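Local coordinates for protein superoxide dismutase (Leishmania major, PDB 4F2N) that catalyses the dismutation of superoxide to molecular oxygen and hydrogen peroxide at a single iron centre, as iron superoxide dismutases do, at residues 152-157 with 191-196; 104-109 with 156-161. All coordinates share one frame; numbering follows the deposited sequence.

Contact 1: residues 152-157 with 191-196; sequences FGSGWT and DVWEHA. With FE2 (Fe (II) ion), chain N.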
loop_
_atom_site.group_PDB
_atom_site.type_symbol
_atom_site.label_atom_id
_atom_site.label_comp_id
_atom_site.label_asym_id
_atom_site.label_seq_id
_atom_site.Cartn_x
_atom_site.Cartn_y
_atom_site.Cartn_z
ATOM N N PHE B 152 -4.724 -5.892 4.612
ATOM C CA PHE B 152 -4.134 -4.674 5.202
ATOM C C PHE B 152 -3.030 -4.151 4.302
ATOM O O PHE B 152 -2.122 -4.914 3.935
ATOM C CB PHE B 152 -3.543 -4.953 6.598
ATOM C CG PHE B 152 -3.107 -3.716 7.328
ATOM C CD1 PHE B 152 -4.041 -2.779 7.756
ATOM C CD2 PHE B 152 -1.779 -3.487 7.590
ATOM C CE1 PHE B 152 -3.638 -1.634 8.450
ATOM C CE2 PHE B 152 -1.367 -2.350 8.280
ATOM C CZ PHE B 152 -2.299 -1.420 8.695
ATOM N N GLY B 153 -3.095 -2.868 3.963
ATOM C CA GLY B 153 -2.045 -2.220 3.130
ATOM C C GLY B 153 -2.322 -2.424 1.653
ATOM O O GLY B 153 -3.514 -2.511 1.220
ATOM N N SER B 154 -1.252 -2.514 0.868
ATOM C CA SER B 154 -1.395 -2.744 -0.583
ATOM C C SER B 154 -1.439 -4.228 -0.889
ATOM O O SER B 154 -0.756 -5.029 -0.215
ATOM C CB SER B 154 -0.206 -2.146 -1.338
ATOM O OG SER B 154 0.044 -0.802 -0.929
ATOM N N GLY B 155 -2.173 -4.615 -1.912
ATOM C CA GLY B 155 -2.029 -5.998 -2.417
ATOM C C GLY B 155 -3.114 -6.368 -3.396
ATOM O O GLY B 155 -3.713 -5.495 -4.027
ATOM N N TRP B 156 -3.403 -7.663 -3.445
ATOM C CA TRP B 156 -4.262 -8.284 -4.450
ATOM C C TRP B 156 -5.110 -9.328 -3.777
ATOM O O TRP B 156 -4.648 -10.039 -2.838
ATOM C CB TRP B 156 -3.377 -8.965 -5.540
ATOM C CG TRP B 156 -2.489 -7.979 -6.260
ATOM C CD1 TRP B 156 -1.222 -7.521 -5.864
ATOM C CD2 TRP B 156 -2.765 -7.294 -7.537
ATOM N NE1 TRP B 156 -0.721 -6.619 -6.774
ATOM C CE2 TRP B 156 -1.614 -6.420 -7.790
ATOM C CE3 TRP B 156 -3.823 -7.310 -8.450
ATOM C CZ2 TRP B 156 -1.525 -5.642 -8.915
ATOM C CZ3 TRP B 156 -3.734 -6.487 -9.604
ATOM C CH2 TRP B 156 -2.613 -5.680 -9.825
ATOM N N THR B 157 -6.333 -9.462 -4.262
ATOM C CA THR B 157 -7.208 -10.543 -3.840
ATOM C C THR B 157 -7.513 -11.413 -5.077
ATOM O O THR B 157 -7.813 -10.893 -6.167
ATOM C CB THR B 157 -8.504 -9.987 -3.233
ATOM O OG1 THR B 157 -8.144 -9.210 -2.090
ATOM C CG2 THR B 157 -9.433 -11.114 -2.770
ATOM N N ASP B 191 -7.138 -5.796 -7.887
ATOM C CA ASP B 191 -6.050 -4.986 -7.312
ATOM C C ASP B 191 -6.631 -4.195 -6.134
ATOM O O ASP B 191 -7.635 -3.484 -6.312
ATOM C CB ASP B 191 -5.583 -3.995 -8.402
ATOM C CG ASP B 191 -4.315 -3.245 -8.039
ATOM O OD1 ASP B 191 -3.775 -3.435 -6.921
ATOM O OD2 ASP B 191 -3.815 -2.470 -8.915
ATOM N N VAL B 192 -6.057 -4.335 -4.937
ATOM C CA VAL B 192 -6.492 -3.485 -3.827
ATOM C C VAL B 192 -5.358 -2.609 -3.279
ATOM O O VAL B 192 -5.433 -2.095 -2.159
ATOM C CB VAL B 192 -7.231 -4.245 -2.706
ATOM C CG1 VAL B 192 -8.534 -4.844 -3.219
ATOM C CG2 VAL B 192 -6.350 -5.366 -2.192
ATOM N N TRP B 193 -4.308 -2.388 -4.080
ATOM C CA TRP B 193 -3.484 -1.187 -3.856
ATOM C C TRP B 193 -4.400 -0.012 -3.902
ATOM O O TRP B 193 -5.334 0.016 -4.739
ATOM C CB TRP B 193 -2.442 -1.046 -4.959
ATOM C CG TRP B 193 -1.233 -1.964 -4.794
ATOM C CD1 TRP B 193 -1.205 -3.352 -4.810
ATOM C CD2 TRP B 193 0.151 -1.538 -4.725
ATOM N NE1 TRP B 193 0.096 -3.826 -4.690
ATOM C CE2 TRP B 193 0.965 -2.768 -4.635
ATOM C CE3 TRP B 193 0.795 -0.283 -4.693
ATOM C CZ2 TRP B 193 2.359 -2.721 -4.518
ATOM C CZ3 TRP B 193 2.205 -0.253 -4.578
ATOM C CH2 TRP B 193 2.964 -1.446 -4.501
ATOM N N GLU B 194 -4.140 1.005 -3.069
ATOM C CA GLU B 194 -5.057 2.143 -2.980
ATOM C C GLU B 194 -5.152 2.895 -4.293
ATOM O O GLU B 194 -6.211 3.451 -4.622
ATOM C CB GLU B 194 -4.673 3.102 -1.839
ATOM C CG GLU B 194 -4.883 2.485 -0.462
ATOM C CD GLU B 194 -4.491 3.416 0.687
ATOM O OE1 GLU B 194 -3.331 3.921 0.702
ATOM O OE2 GLU B 194 -5.348 3.594 1.604
ATOM N N HIS B 195 -4.064 2.906 -5.061
ATOM C CA HIS B 195 -4.107 3.542 -6.384
ATOM C C HIS B 195 -5.093 2.902 -7.336
ATOM O O HIS B 195 -5.473 3.553 -8.322
ATOM C CB HIS B 195 -2.698 3.628 -7.038
ATOM C CG HIS B 195 -2.158 2.307 -7.525
ATOM N ND1 HIS B 195 -0.992 1.769 -7.049
ATOM C CD2 HIS B 195 -2.647 1.400 -8.497
ATOM C CE1 HIS B 195 -0.750 0.581 -7.676
ATOM N NE2 HIS B 195 -1.771 0.348 -8.552
ATOM N N ALA B 196 -5.525 1.654 -7.091
ATOM C CA ALA B 196 -6.453 1.015 -8.051
ATOM C C ALA B 196 -7.801 1.719 -8.026
ATOM O O ALA B 196 -8.531 1.750 -9.047
ATOM C CB ALA B 196 -6.620 -0.482 -7.772
HETATM FE FE FE2 N . -2.238 -1.479 -9.425
HETATM O O HOH W 1 -1.520 1.006 -1.983
HETATM O O HOH W 2 -1.052 -2.599 -7.864
#

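Contact 2: residues 104-109 with 156-161; sequences QHFNHS and WTWLCV. With FE2 (Fe (II) ion), chain N.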
loop_
_atom_site.group_PDB
_atom_site.type_symbol
_atom_site.label_atom_id
_atom_site.label_comp_id
_atom_site.label_asym_id
_atom_site.label_seq_id
_atom_site.Cartn_x
_atom_site.Cartn_y
_atom_site.Cartn_z
ATOM N N GLN B 104 4.508 -7.356 -10.274
ATOM C CA GLN B 104 3.529 -6.288 -10.551
ATOM C C GLN B 104 3.145 -6.204 -12.027
ATOM O O GLN B 104 1.981 -5.912 -12.363
ATOM C CB GLN B 104 4.004 -4.913 -10.029
ATOM C CG GLN B 104 3.933 -4.798 -8.501
ATOM C CD GLN B 104 2.483 -4.780 -7.975
ATOM O OE1 GLN B 104 1.833 -5.835 -7.863
ATOM N NE2 GLN B 104 1.982 -3.597 -7.638
ATOM N N HIS B 105 4.107 -6.434 -12.928
ATOM C CA HIS B 105 3.792 -6.450 -14.365
ATOM C C HIS B 105 2.794 -7.544 -14.670
ATOM O O HIS B 105 1.761 -7.313 -15.306
ATOM C CB HIS B 105 5.061 -6.547 -15.237
ATOM C CG HIS B 105 4.788 -6.693 -16.718
ATOM N ND1 HIS B 105 3.783 -6.032 -17.351
ATOM C CD2 HIS B 105 5.452 -7.437 -17.709
ATOM C CE1 HIS B 105 3.803 -6.331 -18.662
ATOM N NE2 HIS B 105 4.804 -7.207 -18.884
ATOM N N PHE B 106 3.077 -8.731 -14.179
ATOM C CA PHE B 106 2.179 -9.860 -14.369
ATOM C C PHE B 106 0.815 -9.556 -13.719
ATOM O O PHE B 106 -0.241 -9.769 -14.352
ATOM C CB PHE B 106 2.782 -11.148 -13.771
ATOM C CG PHE B 106 1.787 -12.287 -13.693
ATOM C CD1 PHE B 106 1.639 -13.164 -14.766
ATOM C CD2 PHE B 106 0.970 -12.455 -12.572
ATOM C CE1 PHE B 106 0.680 -14.191 -14.729
ATOM C CE2 PHE B 106 0.014 -13.471 -12.515
ATOM C CZ PHE B 106 -0.125 -14.350 -13.604
ATOM N N ASN B 107 0.830 -9.071 -12.475
ATOM C CA ASN B 107 -0.429 -8.889 -11.731
ATOM C C ASN B 107 -1.339 -7.929 -12.468
ATOM O O ASN B 107 -2.538 -8.205 -12.605
ATOM C CB ASN B 107 -0.196 -8.387 -10.299
ATOM C CG ASN B 107 0.529 -9.400 -9.444
ATOM O OD1 ASN B 107 0.531 -10.614 -9.739
ATOM N ND2 ASN B 107 1.143 -8.920 -8.378
ATOM N N HIS B 108 -0.776 -6.820 -12.959
ATOM C CA HIS B 108 -1.592 -5.819 -13.700
ATOM C C HIS B 108 -2.075 -6.357 -15.025
ATOM O O HIS B 108 -3.228 -6.127 -15.406
ATOM C CB HIS B 108 -0.844 -4.482 -13.903
ATOM C CG HIS B 108 -0.745 -3.650 -12.633
ATOM N ND1 HIS B 108 0.234 -3.844 -11.704
ATOM C CD2 HIS B 108 -1.582 -2.671 -12.120
ATOM C CE1 HIS B 108 0.048 -3.019 -10.671
ATOM N NE2 HIS B 108 -1.076 -2.304 -10.901
ATOM N N SER B 109 -1.210 -7.060 -15.760
ATOM C CA SER B 109 -1.597 -7.658 -17.044
ATOM C C SER B 109 -2.775 -8.590 -16.888
ATOM O O SER B 109 -3.699 -8.603 -17.703
ATOM C CB SER B 109 -0.401 -8.380 -17.699
ATOM O OG SER B 109 0.611 -7.424 -17.977
ATOM N N TRP B 156 -3.403 -7.663 -3.445
ATOM C CA TRP B 156 -4.262 -8.284 -4.450
ATOM C C TRP B 156 -5.110 -9.328 -3.777
ATOM O O TRP B 156 -4.648 -10.039 -2.838
ATOM C CB TRP B 156 -3.377 -8.965 -5.540
ATOM C CG TRP B 156 -2.489 -7.979 -6.260
ATOM C CD1 TRP B 156 -1.222 -7.521 -5.864
ATOM C CD2 TRP B 156 -2.765 -7.294 -7.537
ATOM N NE1 TRP B 156 -0.721 -6.619 -6.774
ATOM C CE2 TRP B 156 -1.614 -6.420 -7.790
ATOM C CE3 TRP B 156 -3.823 -7.310 -8.450
ATOM C CZ2 TRP B 156 -1.525 -5.642 -8.915
ATOM C CZ3 TRP B 156 -3.734 -6.487 -9.604
ATOM C CH2 TRP B 156 -2.613 -5.680 -9.825
ATOM N N THR B 157 -6.333 -9.462 -4.262
ATOM C CA THR B 157 -7.208 -10.543 -3.840
ATOM C C THR B 157 -7.513 -11.413 -5.077
ATOM O O THR B 157 -7.813 -10.893 -6.167
ATOM C CB THR B 157 -8.504 -9.987 -3.233
ATOM O OG1 THR B 157 -8.144 -9.210 -2.090
ATOM C CG2 THR B 157 -9.433 -11.114 -2.770
ATOM N N TRP B 158 -7.467 -12.722 -4.883
ATOM C CA TRP B 158 -7.441 -13.668 -5.998
ATOM C C TRP B 158 -8.472 -14.725 -5.847
ATOM O O TRP B 158 -8.754 -15.177 -4.729
ATOM C CB TRP B 158 -6.099 -14.410 -5.962
ATOM C CG TRP B 158 -4.888 -13.519 -6.056
ATOM C CD1 TRP B 158 -4.174 -12.923 -5.005
ATOM C CD2 TRP B 158 -4.173 -13.123 -7.276
ATOM N NE1 TRP B 158 -3.121 -12.200 -5.489
ATOM C CE2 TRP B 158 -3.060 -12.261 -6.835
ATOM C CE3 TRP B 158 -4.341 -13.381 -8.646
ATOM C CZ2 TRP B 158 -2.149 -11.696 -7.735
ATOM C CZ3 TRP B 158 -3.430 -12.793 -9.559
ATOM C CH2 TRP B 158 -2.340 -11.979 -9.098
ATOM N N LEU B 159 -9.003 -15.177 -6.972
ATOM C CA LEU B 159 -9.687 -16.483 -7.046
ATOM C C LEU B 159 -8.756 -17.409 -7.825
ATOM O O LEU B 159 -8.361 -17.099 -8.955
ATOM C CB LEU B 159 -11.050 -16.357 -7.759
ATOM C CG LEU B 159 -11.886 -17.642 -7.951
ATOM C CD1 LEU B 159 -12.310 -18.237 -6.615
ATOM C CD2 LEU B 159 -13.124 -17.294 -8.779
ATOM N N CYS B 160 -8.381 -18.518 -7.207
ATOM C CA CYS B 160 -7.459 -19.475 -7.804
ATOM C C CYS B 160 -8.018 -20.881 -7.848
ATOM O O CYS B 160 -8.896 -21.264 -7.047
ATOM C CB CYS B 160 -6.115 -19.531 -7.053
ATOM S SG CYS B 160 -5.203 -17.978 -6.966
ATOM N N VAL B 161 -7.466 -21.656 -8.775
ATOM C CA VAL B 161 -7.676 -23.088 -8.827
ATOM C C VAL B 161 -6.423 -23.720 -8.189
ATOM O O VAL B 161 -5.253 -23.353 -8.499
ATOM C CB VAL B 161 -7.794 -23.575 -10.296
ATOM C CG1 VAL B 161 -7.566 -25.077 -10.401
ATOM C CG2 VAL B 161 -9.119 -23.140 -10.930
HETATM FE FE FE2 N . -2.238 -1.479 -9.425
HETATM O O HOH W 2 -1.052 -2.599 -7.864
#

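Contact 1: residues 152-157 with 191-196
Asp191 lays its carboxylate against one face of the Trp156 indole, the two planes only 9° apart and Asp191 CB 3.3 Å from Trp156 CZ3. With CG anti to the backbone N (chi1 -170°), the carboxylate lies over the indole and turns Asp191 OD2 to the iron, at 1.9 Å. His195 NE2 and a water are further ligands, and His58 and His108 complete the site. The water donates a weak bond to Asp191 OD1, and the same oxygen accepts from Trp193 N from above the carboxylate plane in an Asx turn, so both carboxylate oxygens are engaged. This is the C-terminal half of the iron/manganese superoxide dismutase metal site: strand 185-191 ends at the ligand Asp191, antiparallel to strand 155-161, where Trp156 and Asp191 form a non-hydrogen-bonded pair. One step beyond it, Val192 N donates to Gly155 O at 2.8 Å, while Val192 CG2 rests 3.2 Å from Gly155 O. Trp193 turns a ring face to Ser154, whose CB sits over the five-membered ring, 3.4 Å from its centroid; the metal-bound water lies over the opposite face, toward the rim. Trp193 NE1 is held by the backbone O of Asn175. A second water, 2.6 Å from Ser154 OG, accepts from Glu194 N. At the dimer interface, Ser154 OG bonds its counterpart in the second subunit, and Glu194 OE2 is hydrogen-bonded to His195 ND1 of that subunit.

Contact 2: residues 104-109 with 156-161
Asn107 and Trp156 meet through the aliphatic start of the asparagine: Asn107 CB stands over the six-membered ring of the indole, 3.5 Å from its centroid, in a CH-pi contact. Beyond CB the two ends of the amide part. Asn107 CG lies in the plane of the Trp158 ring, at its edge, and Asn107 OD1 approaches that edge to 3.2 Å from Trp158 CH2, with the amide plane steeply turned against the ring. Asn107 ND2 goes to acceptors, giving one bond to Gln104 OE1 on its own helix and another to Ala176 O. Helix 96-113 of the alpha-hairpin domain thus packs on strand 155-161 of the C-terminal domain, the two family domains that together supply the iron ligands of this enzyme class. Gln104 OE1 is gripped twice, since Trp156 NE1 also donates to it at 2.9 Å, in the carbonyl plane and on a lone pair, though the hydrogen bond is bent (139° at the hydrogen) and the oxygen is tilted out of the indole plane. A bend at chi2 (-68°) brings the glutamine amide to this place, from which Gln104 NE2 reaches the metal-bound water and Tyr66 OH. The far edge of the Trp156 indole points at the face of His108, the planes at 87° and Trp156 CH2 over the imidazole centre. His108 ND1 donates to Gln104 O, which lies in the imidazole plane; with the iron on NE2 this fixes the ring's rotation. One residue before Asn107, Phe106 brings CE2 to 4.4 Å from Trp158 CH2, which lies at the phenyl edge.

Contacts 1 and 2 lie with their centres about 11 Å apart and share Trp156 and Thr157 on strand 155-161, the middle strand of the three-stranded antiparallel sheet. Along the chain helix 96-113 comes first, then strand 155-161, then the loop after strand 185-191. Contact 1 stays within the C-terminal domain, whereas contact 2 joins that domain to the alpha-hairpin domain. Trp156 lies between Asp191 on one face and Asn107 on the other; the ligands Asp191 and His195 from one side of the join meet His108 from the other at a single iron. Trp193 CZ2 also packs 3.3 Å from Gln104 NE2, and both contacts adjoin the same metal-bound water, while contact 1 reaches on into the dimer interface.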